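S-adenosylmethionine:tRNA ribosyltransferase-isomerase (Thermus thermophilus, PDB 1WDI) probably transfers the ribose of S-adenosylmethionine to the preQ1 base of tRNA and isomerises it, giving epoxyqueuosine on the way to queuosine. Local coordinates at residues E2-Y7 with L308-A313; V40-V45 with E331-Y336; K64-R69 with P213-P218; A263-Y268 with F291-A296. One frame throughout, in Å; residues are numbered along the deposited sequence.

The N terminus folds back first: residues 2-7 lie against helix 307-316 in interaction 1, closing a loop of some 300 residues. Strand 40-44 is met by the turn after helix 318-330 in interaction 2, which therefore crosses interaction 1 along the chain. Nested inside both are the two shorter loops, which follow one another in series. Interaction 3 ties strand 57-73 to the loop after strand 203-211; interaction 4 joins the end of helix 258-266 to the approach to strand 296-300. Interactions 1 and 4 touch, Leu311 O lying 4.2 Å from Phe291 CZ, whereas interactions 2 and 3 sit on opposite sides of the chain's centre.

Interaction 1. Residues E2-Y7 with L308-A313; sequences EGLEAY and LLMLVA
Tyr7 presents the face of its ring to the side chain of Met310, and this pair accounts for most of the surface buried between the N-terminal segment 2-7 and the helical segment 308-313. Met310 CG stands 3.7 Å from the centroid of the Tyr7 ring and just 9° off the ring normal, a CH-pi contact over the middle of the six carbons. The sulfur comes next on the same face: Met310 SD is 4.7 Å from that centroid, a looser Met-aromatic contact. A bend at the last torsion of Met310 (chi3 -129°) carries its methyl on to Leu4, whose CD1 lies 3.5 Å from Met310 CE; Leu4 is poorly ordered, so the tightness of this touch is doubtful. The edge of the Tyr7 ring is used as well, with Ala313 CB in its plane and 3.5 Å from Tyr7 CE2. Nearer the backbone of the tyrosine, Leu309 CD2 packs 3.9 Å from Tyr7 CB and also touches the carbonyl oxygen of Tyr7. An alanine in place of Tyr7 would keep the touch of CB on Leu309 but lose the ring, and would probably open a gap beside Ala313 and leave the Met310 chain free to turn. Around the contact, the backbone of Tyr7 is hydrogen-bonded to that of Arg305, shortly before helix 307-316 begins. Helix 318-330 packs alongside, Arg318 touching Tyr7 while Thr321 and Tyr325 meet Leu309; Leu308 and Leu311 of helix 307-316 pack on Thr258 of helix 258-266.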
loop_
_atom_site.group_PDB
_atom_site.type_symbol
_atom_site.label_atom_id
_atom_site.label_comp_id
_atom_site.label_asym_id
_atom_site.label_seq_id
_atom_site.Cartn_x
_atom_site.Cartn_y
_atom_site.Cartn_z
ATOM N N GLU A 2 22.874 -0.269 -19.989
ATOM C CA GLU A 2 21.963 -1.047 -19.157
ATOM C C GLU A 2 21.377 -0.160 -18.058
ATOM O O GLU A 2 20.762 0.869 -18.344
ATOM C CB GLU A 2 22.708 -2.233 -18.534
ATOM C CG GLU A 2 21.812 -3.261 -17.856
ATOM C CD GLU A 2 22.603 -4.357 -17.162
ATOM O OE1 GLU A 2 23.338 -4.045 -16.201
ATOM O OE2 GLU A 2 22.492 -5.530 -17.581
ATOM N N GLY A 3 21.573 -0.562 -16.805
ATOM C CA GLY A 3 21.063 0.208 -15.687
ATOM C C GLY A 3 19.550 0.177 -15.576
ATOM O O GLY A 3 18.954 -0.875 -15.346
ATOM N N LEU A 4 18.927 1.339 -15.739
ATOM C CA LEU A 4 17.477 1.446 -15.655
ATOM C C LEU A 4 16.847 0.925 -16.943
ATOM O O LEU A 4 15.647 0.661 -17.002
ATOM C CB LEU A 4 17.076 2.906 -15.427
ATOM C CG LEU A 4 15.616 3.196 -15.071
ATOM C CD1 LEU A 4 15.247 2.486 -13.777
ATOM C CD2 LEU A 4 15.417 4.697 -14.927
ATOM N N GLU A 5 17.673 0.773 -17.974
ATOM C CA GLU A 5 17.210 0.283 -19.266
ATOM C C GLU A 5 16.929 -1.216 -19.212
ATOM O O GLU A 5 16.268 -1.767 -20.094
ATOM C CB GLU A 5 18.258 0.579 -20.341
ATOM C CG GLU A 5 18.543 2.064 -20.525
ATOM C CD GLU A 5 19.586 2.337 -21.591
ATOM O OE1 GLU A 5 19.374 1.917 -22.750
ATOM O OE2 GLU A 5 20.617 2.971 -21.271
ATOM N N ALA A 6 17.433 -1.868 -18.169
ATOM C CA ALA A 6 17.239 -3.302 -17.990
ATOM C C ALA A 6 15.804 -3.605 -17.575
ATOM O O ALA A 6 15.338 -4.736 -17.712
ATOM C CB ALA A 6 18.211 -3.832 -16.940
ATOM N N TYR A 7 15.111 -2.592 -17.065
ATOM C CA TYR A 7 13.725 -2.746 -16.632
ATOM C C TYR A 7 12.817 -1.838 -17.447
ATOM O O TYR A 7 11.861 -1.259 -16.929
ATOM C CB TYR A 7 13.580 -2.409 -15.143
ATOM C CG TYR A 7 14.457 -3.246 -14.240
ATOM C CD1 TYR A 7 15.795 -2.913 -14.031
ATOM C CD2 TYR A 7 13.958 -4.389 -13.617
ATOM C CE1 TYR A 7 16.615 -3.699 -13.226
ATOM C CE2 TYR A 7 14.771 -5.184 -12.810
ATOM C CZ TYR A 7 16.095 -4.834 -12.620
ATOM O OH TYR A 7 16.907 -5.617 -11.831
ATOM N N LEU A 308 8.821 -0.522 -8.391
ATOM C CA LEU A 308 7.834 -1.571 -8.151
ATOM C C LEU A 308 8.054 -2.715 -9.139
ATOM O O LEU A 308 7.950 -3.887 -8.773
ATOM C CB LEU A 308 6.419 -1.007 -8.284
ATOM C CG LEU A 308 6.019 -0.042 -7.159
ATOM C CD1 LEU A 308 4.778 0.745 -7.554
ATOM C CD2 LEU A 308 5.778 -0.825 -5.876
ATOM N N LEU A 309 8.372 -2.373 -10.387
ATOM C CA LEU A 309 8.644 -3.386 -11.404
ATOM C C LEU A 309 9.902 -4.138 -11.004
ATOM O O LEU A 309 10.029 -5.338 -11.254
ATOM C CB LEU A 309 8.879 -2.748 -12.780
ATOM C CG LEU A 309 9.249 -3.770 -13.868
ATOM C CD1 LEU A 309 8.030 -4.637 -14.173
ATOM C CD2 LEU A 309 9.714 -3.059 -15.138
ATOM N N MET A 310 10.838 -3.414 -10.398
ATOM C CA MET A 310 12.099 -3.996 -9.957
ATOM C C MET A 310 11.873 -5.017 -8.852
ATOM O O MET A 310 12.573 -6.026 -8.775
ATOM C CB MET A 310 13.048 -2.897 -9.465
ATOM C CG MET A 310 13.812 -2.204 -10.578
ATOM S SD MET A 310 14.813 -0.813 -9.993
ATOM C CE MET A 310 14.296 0.459 -11.107
ATOM N N LEU A 311 10.901 -4.747 -7.987
ATOM C CA LEU A 311 10.591 -5.676 -6.909
ATOM C C LEU A 311 9.983 -6.941 -7.523
ATOM O O LEU A 311 10.335 -8.057 -7.138
ATOM C CB LEU A 311 9.616 -5.034 -5.914
ATOM C CG LEU A 311 9.188 -5.872 -4.697
ATOM C CD1 LEU A 311 8.581 -4.941 -3.639
ATOM C CD2 LEU A 311 8.184 -6.949 -5.116
ATOM N N VAL A 312 9.074 -6.775 -8.479
ATOM C CA VAL A 312 8.476 -7.948 -9.116
ATOM C C VAL A 312 9.581 -8.738 -9.811
ATOM O O VAL A 312 9.608 -9.964 -9.745
ATOM C CB VAL A 312 7.390 -7.554 -10.151
ATOM C CG1 VAL A 312 6.972 -8.782 -10.971
ATOM C CG2 VAL A 312 6.181 -6.986 -9.432
ATOM N N ALA A 313 10.506 -8.030 -10.460
ATOM C CA ALA A 313 11.618 -8.684 -11.150
ATOM C C ALA A 313 12.428 -9.548 -10.181
ATOM O O ALA A 313 12.926 -10.613 -10.546
ATOM C CB ALA A 313 12.538 -7.631 -11.800
#

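Interaction 2. Residues V40-V45 with E331-Y336; sequences VAHKRV and EGYRFY
His42 and Tyr333 both place CG anti to their own carbonyl carbon, beside the backbone N (chi1 -65° and -78°), and from these positions the two rings reach each other from strand 40-44 and from the segment 331-336. They meet rim to rim, their planes about halfway between parallel and perpendicular. At the meeting point His42 ND1 and Tyr333 OH are 2.6 Å apart in a short, nearly straight hydrogen bond (173°). Each partner lies in the plane of the other's ring, at its edge; either atom could supply the proton. The hydroxyl has a second partner, a water 2.8 Å from Tyr333 OH. The same water donates to the strand backbone, 2.8 Å from Lys43 O, so Tyr333 is linked to the strand through the His42 side chain and, by way of the water, to its backbone. Glu331 CG packs obliquely on the imidazole, 4.0 Å from His42 CE1; the chain then bends at chi2, and the carboxylate stays apart from the ring nitrogens, with Glu331 OE1 4.9 Å from His42 NE2. Behind the hydroxyl, the Tyr333 ring makes a cation-pi contact with Arg28 of the neighbouring strand 28-32, and the same arginine hydrogen-bonds to Glu331 O. The turn that delivers Tyr333 is a Schellman motif closing helix 318-330: Gly332, at positive phi, is its C-prime residue, and the N-H groups of Gly332 and Tyr333 return to the carbonyls of Val329 and Ala328.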
loop_
_atom_site.group_PDB
_atom_site.type_symbol
_atom_site.label_atom_id
_atom_site.label_comp_id
_atom_site.label_asym_id
_atom_site.label_seq_id
_atom_site.Cartn_x
_atom_site.Cartn_y
_atom_site.Cartn_z
ATOM N N VAL A 40 1.581 -18.815 -18.935
ATOM C CA VAL A 40 0.656 -17.919 -18.279
ATOM C C VAL A 40 -0.776 -18.355 -18.544
ATOM O O VAL A 40 -1.052 -19.121 -19.469
ATOM C CB VAL A 40 0.823 -16.466 -18.795
ATOM C CG1 VAL A 40 2.271 -16.011 -18.643
ATOM C CG2 VAL A 40 0.396 -16.383 -20.253
ATOM N N ALA A 41 -1.682 -17.878 -17.703
ATOM C CA ALA A 41 -3.095 -18.156 -17.875
ATOM C C ALA A 41 -3.709 -16.770 -17.949
ATOM O O ALA A 41 -3.373 -15.900 -17.148
ATOM C CB ALA A 41 -3.648 -18.926 -16.673
ATOM N N HIS A 42 -4.573 -16.550 -18.933
ATOM C CA HIS A 42 -5.228 -15.261 -19.085
ATOM C C HIS A 42 -6.607 -15.394 -18.456
ATOM O O HIS A 42 -7.526 -15.961 -19.048
ATOM C CB HIS A 42 -5.313 -14.891 -20.567
ATOM C CG HIS A 42 -3.971 -14.678 -21.196
ATOM N ND1 HIS A 42 -3.131 -13.651 -20.819
ATOM C CD2 HIS A 42 -3.290 -15.400 -22.119
ATOM C CE1 HIS A 42 -1.990 -13.752 -21.479
ATOM N NE2 HIS A 42 -2.061 -14.805 -22.275
ATOM N N LYS A 43 -6.726 -14.871 -17.239
ATOM C CA LYS A 43 -7.958 -14.954 -16.467
ATOM C C LYS A 43 -8.492 -13.593 -16.050
ATOM O O LYS A 43 -8.196 -12.562 -16.660
ATOM C CB LYS A 43 -7.704 -15.783 -15.199
ATOM C CG LYS A 43 -7.290 -17.235 -15.452
ATOM C CD LYS A 43 -8.509 -18.103 -15.746
ATOM C CE LYS A 43 -8.104 -19.488 -16.234
ATOM N NZ LYS A 43 -9.295 -20.370 -16.413
ATOM N N ARG A 44 -9.306 -13.624 -15.003
ATOM C CA ARG A 44 -9.878 -12.428 -14.409
ATOM C C ARG A 44 -9.617 -12.574 -12.919
ATOM O O ARG A 44 -9.379 -13.682 -12.439
ATOM C CB ARG A 44 -11.378 -12.339 -14.725
ATOM C CG ARG A 44 -11.596 -11.829 -16.147
ATOM C CD ARG A 44 -13.035 -11.795 -16.638
ATOM N NE ARG A 44 -13.046 -11.138 -17.944
ATOM C CZ ARG A 44 -14.084 -11.080 -18.769
ATOM N NH1 ARG A 44 -15.239 -11.646 -18.441
ATOM N NH2 ARG A 44 -13.962 -10.458 -19.930
ATOM N N VAL A 45 -9.618 -11.465 -12.194
ATOM C CA VAL A 45 -9.376 -11.516 -10.759
ATOM C C VAL A 45 -10.357 -12.457 -10.068
ATOM O O VAL A 45 -9.996 -13.154 -9.119
ATOM C CB VAL A 45 -9.485 -10.104 -10.128
ATOM C CG1 VAL A 45 -9.398 -10.197 -8.607
ATOM C CG2 VAL A 45 -8.371 -9.211 -10.670
ATOM N N GLU A 331 -1.257 -8.343 -25.317
ATOM C CA GLU A 331 -2.584 -8.915 -25.091
ATOM C C GLU A 331 -3.654 -7.914 -24.657
ATOM O O GLU A 331 -4.765 -8.301 -24.283
ATOM C CB GLU A 331 -2.503 -10.059 -24.074
ATOM C CG GLU A 331 -1.924 -11.358 -24.626
ATOM C CD GLU A 331 -2.740 -11.921 -25.790
ATOM O OE1 GLU A 331 -3.987 -11.918 -25.710
ATOM O OE2 GLU A 331 -2.133 -12.378 -26.782
ATOM N N GLY A 332 -3.321 -6.629 -24.701
ATOM C CA GLY A 332 -4.288 -5.607 -24.340
ATOM C C GLY A 332 -4.593 -5.373 -22.865
ATOM O O GLY A 332 -5.601 -4.746 -22.548
ATOM N N TYR A 333 -3.750 -5.860 -21.957
ATOM C CA TYR A 333 -4.000 -5.633 -20.532
ATOM C C TYR A 333 -3.925 -4.146 -20.224
ATOM O O TYR A 333 -3.257 -3.395 -20.934
ATOM C CB TYR A 333 -2.969 -6.348 -19.655
ATOM C CG TYR A 333 -3.203 -7.826 -19.481
ATOM C CD1 TYR A 333 -2.909 -8.730 -20.506
ATOM C CD2 TYR A 333 -3.722 -8.327 -18.288
ATOM C CE1 TYR A 333 -3.124 -10.098 -20.338
ATOM C CE2 TYR A 333 -3.942 -9.690 -18.114
ATOM C CZ TYR A 333 -3.638 -10.568 -19.143
ATOM O OH TYR A 333 -3.842 -11.915 -18.960
ATOM N N ARG A 334 -4.611 -3.728 -19.167
ATOM C CA ARG A 334 -4.590 -2.333 -18.745
ATOM C C ARG A 334 -3.566 -2.245 -17.609
ATOM O O ARG A 334 -3.446 -3.171 -16.801
ATOM C CB ARG A 334 -5.985 -1.896 -18.279
ATOM C CG ARG A 334 -7.033 -1.878 -19.403
ATOM C CD ARG A 334 -8.438 -1.660 -18.842
ATOM N NE ARG A 334 -8.682 -2.598 -17.752
ATOM C CZ ARG A 334 -8.967 -2.246 -16.502
ATOM N NH1 ARG A 334 -9.062 -0.962 -16.173
ATOM N NH2 ARG A 334 -9.120 -3.183 -15.572
ATOM N N PHE A 335 -2.824 -1.142 -17.562
ATOM C CA PHE A 335 -1.769 -0.956 -16.572
ATOM C C PHE A 335 -2.019 0.093 -15.494
ATOM O O PHE A 335 -2.946 0.896 -15.583
ATOM C CB PHE A 335 -0.454 -0.617 -17.286
ATOM C CG PHE A 335 0.105 -1.749 -18.103
ATOM C CD1 PHE A 335 -0.639 -2.320 -19.133
ATOM C CD2 PHE A 335 1.369 -2.256 -17.831
ATOM C CE1 PHE A 335 -0.129 -3.383 -19.874
ATOM C CE2 PHE A 335 1.888 -3.318 -18.564
ATOM C CZ PHE A 335 1.139 -3.885 -19.588
ATOM N N TYR A 336 -1.168 0.058 -14.473
ATOM C CA TYR A 336 -1.211 0.991 -13.352
ATOM C C TYR A 336 -2.322 0.729 -12.340
ATOM O O TYR A 336 -2.994 -0.302 -12.384
ATOM C CB TYR A 336 -1.290 2.436 -13.867
ATOM C CG TYR A 336 -0.614 3.443 -12.959
ATOM C CD1 TYR A 336 0.711 3.263 -12.554
ATOM C CD2 TYR A 336 -1.287 4.579 -12.514
ATOM C CE1 TYR A 336 1.347 4.189 -11.726
ATOM C CE2 TYR A 336 -0.661 5.512 -11.686
ATOM C CZ TYR A 336 0.657 5.307 -11.298
ATOM O OH TYR A 336 1.287 6.221 -10.489
HETATM O O HOH W 1 -6.657 -12.107 -18.988
#

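Interaction 3. Residues K64-R69 with P213-P218; sequences KVIPAR and PGTFRP
Ile66 and Thr215 cross at about a right angle, the far methyl of the isoleucine meeting the threonine methyl with Ile66 CD1 3.8 Å from Thr215 CG2. The other branch of Ile66 does separate work: CG2, anti to the backbone N, presses on the bare backbone of Gly214, 3.5 Å from Gly214 CA and closer than carbons usually sit. A beta carbon on Gly214 would clash with both Ile66 CG2 and Pro67 O. The backbones are joined by one hydrogen bond, Gly214 N to Ile66 O at 2.6 Å, short but bent (138° at the hydrogen). A CA-H...O contact stands beside it, Gly214 CA lying 3.3 Å from Pro67 O. All this happens where the long strand 57-73 is interrupted: before the break it runs parallel to strand 203-211, Ile66 still bonding to the backbone of Val211, and after it Ala68 pairs with Leu84 of the antiparallel strand 79-84. The 3-10 turn at 213-215 fits against that break. Ala68 and Pro213 meet methyl to ring, with Ala68 CB 3.4 Å from Pro213 CB, again a tight pair; Leu84 packs on both. In Thr215 the first torsion (chi1 65°) sets OG1 between backbone N and carbonyl carbon, and the hydroxyl is hydrogen-bonded to Gly212 O.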
loop_
_atom_site.group_PDB
_atom_site.type_symbol
_atom_site.label_atom_id
_atom_site.label_comp_id
_atom_site.label_asym_id
_atom_site.label_seq_id
_atom_site.Cartn_x
_atom_site.Cartn_y
_atom_site.Cartn_z
ATOM N N LYS A 64 -4.189 2.610 7.832
ATOM C CA LYS A 64 -4.705 3.170 9.073
ATOM C C LYS A 64 -4.150 4.583 9.182
ATOM O O LYS A 64 -2.934 4.792 9.139
ATOM C CB LYS A 64 -4.253 2.341 10.273
ATOM C CG LYS A 64 -4.704 2.887 11.617
ATOM C CD LYS A 64 -4.135 2.057 12.757
ATOM C CE LYS A 64 -4.556 2.601 14.112
ATOM N NZ LYS A 64 -4.004 1.773 15.225
ATOM N N VAL A 65 -5.047 5.552 9.311
ATOM C CA VAL A 65 -4.633 6.939 9.406
ATOM C C VAL A 65 -4.117 7.287 10.793
ATOM O O VAL A 65 -4.707 6.908 11.806
ATOM C CB VAL A 65 -5.797 7.895 9.050
ATOM C CG1 VAL A 65 -5.347 9.343 9.184
ATOM C CG2 VAL A 65 -6.272 7.621 7.629
ATOM N N ILE A 66 -2.999 7.998 10.824
ATOM C CA ILE A 66 -2.400 8.441 12.073
ATOM C C ILE A 66 -2.494 9.967 12.088
ATOM O O ILE A 66 -1.719 10.650 11.421
ATOM C CB ILE A 66 -0.920 8.007 12.176
ATOM C CG1 ILE A 66 -0.839 6.483 12.310
ATOM C CG2 ILE A 66 -0.252 8.687 13.369
ATOM C CD1 ILE A 66 0.567 5.955 12.491
ATOM N N PRO A 67 -3.471 10.513 12.832
ATOM C CA PRO A 67 -3.691 11.959 12.946
ATOM C C PRO A 67 -2.477 12.716 13.479
ATOM O O PRO A 67 -1.533 12.115 13.988
ATOM C CB PRO A 67 -4.883 12.051 13.896
ATOM C CG PRO A 67 -5.640 10.797 13.602
ATOM C CD PRO A 67 -4.532 9.772 13.534
ATOM N N ALA A 68 -2.519 14.040 13.367
ATOM C CA ALA A 68 -1.426 14.885 13.834
ATOM C C ALA A 68 -1.859 15.764 15.002
ATOM O O ALA A 68 -2.882 16.443 14.937
ATOM C CB ALA A 68 -0.916 15.753 12.696
ATOM N N ARG A 69 -1.069 15.742 16.071
ATOM C CA ARG A 69 -1.348 16.537 17.259
ATOM C C ARG A 69 -0.814 17.946 17.022
ATOM O O ARG A 69 0.396 18.169 17.038
ATOM C CB ARG A 69 -0.651 15.923 18.476
ATOM C CG ARG A 69 -1.075 16.505 19.815
ATOM C CD ARG A 69 -2.514 16.132 20.147
ATOM N NE ARG A 69 -2.850 16.436 21.535
ATOM C CZ ARG A 69 -4.013 16.141 22.105
ATOM N NH1 ARG A 69 -4.959 15.530 21.404
ATOM N NH2 ARG A 69 -4.229 16.451 23.377
ATOM N N PRO A 213 -0.976 12.488 8.417
ATOM C CA PRO A 213 -0.097 13.522 8.976
ATOM C C PRO A 213 0.828 13.016 10.080
ATOM O O PRO A 213 1.996 13.399 10.146
ATOM C CB PRO A 213 -1.085 14.565 9.492
ATOM C CG PRO A 213 -2.221 14.444 8.533
ATOM C CD PRO A 213 -2.376 12.947 8.409
ATOM N N GLY A 214 0.296 12.156 10.941
ATOM C CA GLY A 214 1.075 11.622 12.041
ATOM C C GLY A 214 2.293 10.797 11.664
ATOM O O GLY A 214 3.021 10.345 12.546
ATOM N N THR A 215 2.524 10.591 10.370
ATOM C CA THR A 215 3.673 9.806 9.931
ATOM C C THR A 215 4.736 10.665 9.252
ATOM O O THR A 215 5.896 10.263 9.160
ATOM C CB THR A 215 3.255 8.680 8.950
ATOM O OG1 THR A 215 2.737 9.255 7.744
ATOM C CG2 THR A 215 2.189 7.792 9.581
ATOM N N PHE A 216 4.338 11.843 8.779
ATOM C CA PHE A 216 5.258 12.755 8.103
ATOM C C PHE A 216 6.584 12.905 8.841
ATOM O O PHE A 216 6.635 12.849 10.071
ATOM C CB PHE A 216 4.614 14.135 7.933
ATOM C CG PHE A 216 3.558 14.187 6.865
ATOM C CD1 PHE A 216 2.471 13.319 6.895
ATOM C CD2 PHE A 216 3.644 15.114 5.832
ATOM C CE1 PHE A 216 1.484 13.373 5.912
ATOM C CE2 PHE A 216 2.663 15.179 4.843
ATOM C CZ PHE A 216 1.581 14.306 4.883
ATOM N N ARG A 217 7.655 13.093 8.076
ATOM C CA ARG A 217 8.993 13.255 8.633
ATOM C C ARG A 217 9.798 14.305 7.862
ATOM O O ARG A 217 10.507 15.116 8.463
ATOM C CB ARG A 217 9.737 11.916 8.620
ATOM C CG ARG A 217 9.077 10.830 9.456
ATOM C CD ARG A 217 9.039 11.205 10.933
ATOM N NE ARG A 217 8.303 10.223 11.727
ATOM C CZ ARG A 217 8.144 10.293 13.045
ATOM N NH1 ARG A 217 8.672 11.302 13.726
ATOM N NH2 ARG A 217 7.456 9.355 13.683
ATOM N N PRO A 218 9.706 14.301 6.521
ATOM C CA PRO A 218 10.447 15.278 5.717
ATOM C C PRO A 218 10.041 16.717 6.038
ATOM O O PRO A 218 9.066 17.235 5.489
ATOM C CB PRO A 218 10.091 14.886 4.285
ATOM C CG PRO A 218 9.877 13.410 4.386
ATOM C CD PRO A 218 9.062 13.300 5.650
#

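Interaction 4. Residues A263-Y268 with F291-A296; sequences ALESAY and FKVVDA
Glu265 ends in a carboxylate that collects three successive backbone N-H groups, those of Lys292, Val293 and Val294. It sits near the C-terminal end of helix 258-266, which follows strand 253-256, and the loop it grips leads into strand 296-300, the parallel neighbour of that strand in the main sheet. CG is anti to the carbonyl carbon (chi1 -66°), and a bend at chi2 (-64°) brings CD, and with it the carboxylate, to the loop. Glu265 OE1 takes Lys292 N at 2.8 Å through its syn lone pair; Tyr289 OH adds a weak hydrogen bond to this oxygen. Glu265 OE2 accepts two: Val293 N at 2.8 Å, on the syn side but out of the carboxylate plane, and Val294 N at 3.0 Å, nearly along the C-O axis. Such bonding would be expected to favour the charged carboxylate. A leucine in its place would probably leave the three N-H groups of Lys292, Val293 and Val294 without their acceptor and the loop less firmly fixed to the helix. On one flank Leu264 and Val293 cross at about a right angle, Leu264 CB lying 4.0 Å from Val293 CG1, while Val293 CG2 reaches Tyr268 CD1 at 3.8 Å. With CG anti to the backbone N, the Tyr268 ring lies against Lys292 and Val293; its hydroxyl is hydrogen-bonded to Glu270. Lys292 sends its amino end away, but its CB sits over the centre of the Tyr268 ring, 3.6 Å from the centroid and 8° off the normal.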
loop_
_atom_site.group_PDB
_atom_site.type_symbol
_atom_site.label_atom_id
_atom_site.label_comp_id
_atom_site.label_asym_id
_atom_site.label_seq_id
_atom_site.Cartn_x
_atom_site.Cartn_y
_atom_site.Cartn_z
ATOM N N ALA A 263 6.458 -5.088 3.886
ATOM C CA ALA A 263 6.250 -5.176 5.323
ATOM C C ALA A 263 6.639 -6.555 5.855
ATOM O O ALA A 263 7.402 -6.652 6.817
ATOM C CB ALA A 263 4.798 -4.857 5.670
ATOM N N LEU A 264 6.135 -7.619 5.229
ATOM C CA LEU A 264 6.455 -8.978 5.675
ATOM C C LEU A 264 7.954 -9.287 5.611
ATOM O O LEU A 264 8.529 -9.813 6.568
ATOM C CB LEU A 264 5.685 -10.018 4.852
ATOM C CG LEU A 264 4.159 -10.055 5.022
ATOM C CD1 LEU A 264 3.551 -11.102 4.075
ATOM C CD2 LEU A 264 3.818 -10.400 6.477
ATOM N N GLU A 265 8.594 -8.967 4.489
ATOM C CA GLU A 265 10.022 -9.240 4.353
ATOM C C GLU A 265 10.863 -8.411 5.334
ATOM O O GLU A 265 11.866 -8.886 5.851
ATOM C CB GLU A 265 10.475 -8.987 2.908
ATOM C CG GLU A 265 9.873 -9.953 1.866
ATOM C CD GLU A 265 10.291 -11.409 2.061
ATOM O OE1 GLU A 265 11.452 -11.657 2.445
ATOM O OE2 GLU A 265 9.469 -12.318 1.810
ATOM N N SER A 266 10.444 -7.180 5.596
ATOM C CA SER A 266 11.166 -6.319 6.530
ATOM C C SER A 266 11.003 -6.780 7.983
ATOM O O SER A 266 11.885 -6.563 8.816
ATOM C CB SER A 266 10.673 -4.881 6.408
ATOM O OG SER A 266 11.202 -4.086 7.459
ATOM N N ALA A 267 9.875 -7.420 8.274
ATOM C CA ALA A 267 9.574 -7.895 9.624
ATOM C C ALA A 267 10.139 -9.276 9.929
ATOM O O ALA A 267 9.999 -9.771 11.043
ATOM C CB ALA A 267 8.066 -7.904 9.840
ATOM N N TYR A 268 10.769 -9.901 8.941
ATOM C CA TYR A 268 11.344 -11.228 9.129
ATOM C C TYR A 268 12.641 -11.163 9.929
ATOM O O TYR A 268 13.482 -10.301 9.680
ATOM C CB TYR A 268 11.641 -11.876 7.774
ATOM C CG TYR A 268 12.246 -13.259 7.882
ATOM C CD1 TYR A 268 11.446 -14.377 8.108
ATOM C CD2 TYR A 268 13.630 -13.446 7.785
ATOM C CE1 TYR A 268 12.005 -15.652 8.235
ATOM C CE2 TYR A 268 14.199 -14.715 7.914
ATOM C CZ TYR A 268 13.383 -15.811 8.137
ATOM O OH TYR A 268 13.938 -17.067 8.243
ATOM N N PHE A 291 13.394 -14.066 -1.122
ATOM C CA PHE A 291 12.239 -13.812 -0.274
ATOM C C PHE A 291 12.176 -14.854 0.829
ATOM O O PHE A 291 12.294 -16.048 0.572
ATOM C CB PHE A 291 10.955 -13.807 -1.114
ATOM C CG PHE A 291 10.901 -12.674 -2.095
ATOM C CD1 PHE A 291 11.682 -12.702 -3.257
ATOM C CD2 PHE A 291 10.168 -11.526 -1.807
ATOM C CE1 PHE A 291 11.736 -11.601 -4.105
ATOM C CE2 PHE A 291 10.214 -10.417 -2.648
ATOM C CZ PHE A 291 11.006 -10.454 -3.802
ATOM N N LYS A 292 12.011 -14.383 2.060
ATOM C CA LYS A 292 11.957 -15.251 3.226
ATOM C C LYS A 292 10.533 -15.547 3.700
ATOM O O LYS A 292 10.312 -16.478 4.477
ATOM C CB LYS A 292 12.751 -14.609 4.373
ATOM C CG LYS A 292 14.257 -14.516 4.119
ATOM C CD LYS A 292 14.862 -15.912 4.071
ATOM C CE LYS A 292 16.362 -15.886 3.853
ATOM N NZ LYS A 292 16.909 -17.275 3.859
ATOM N N VAL A 293 9.569 -14.767 3.234
ATOM C CA VAL A 293 8.183 -14.959 3.653
ATOM C C VAL A 293 7.190 -15.161 2.511
ATOM O O VAL A 293 6.407 -16.106 2.525
ATOM C CB VAL A 293 7.696 -13.755 4.489
ATOM C CG1 VAL A 293 6.277 -14.016 5.020
ATOM C CG2 VAL A 293 8.679 -13.493 5.634
ATOM N N VAL A 294 7.224 -14.265 1.529
ATOM C CA VAL A 294 6.298 -14.319 0.404
ATOM C C VAL A 294 6.518 -15.493 -0.548
ATOM O O VAL A 294 7.602 -15.641 -1.117
ATOM C CB VAL A 294 6.362 -12.998 -0.399
ATOM C CG1 VAL A 294 5.342 -13.016 -1.539
ATOM C CG2 VAL A 294 6.114 -11.817 0.543
ATOM N N ASP A 295 5.481 -16.313 -0.720
ATOM C CA ASP A 295 5.543 -17.480 -1.612
ATOM C C ASP A 295 4.858 -17.223 -2.954
ATOM O O ASP A 295 5.118 -17.921 -3.937
ATOM C CB ASP A 295 4.882 -18.704 -0.964
ATOM C CG ASP A 295 5.577 -19.143 0.310
ATOM O OD1 ASP A 295 6.794 -19.430 0.256
ATOM O OD2 ASP A 295 4.905 -19.202 1.363
ATOM N N ALA A 296 3.968 -16.236 -2.989
ATOM C CA ALA A 296 3.249 -15.897 -4.214
ATOM C C ALA A 296 2.867 -14.437 -4.117
ATOM O O ALA A 296 2.708 -13.916 -3.017
ATOM C CB ALA A 296 1.993 -16.771 -4.366
#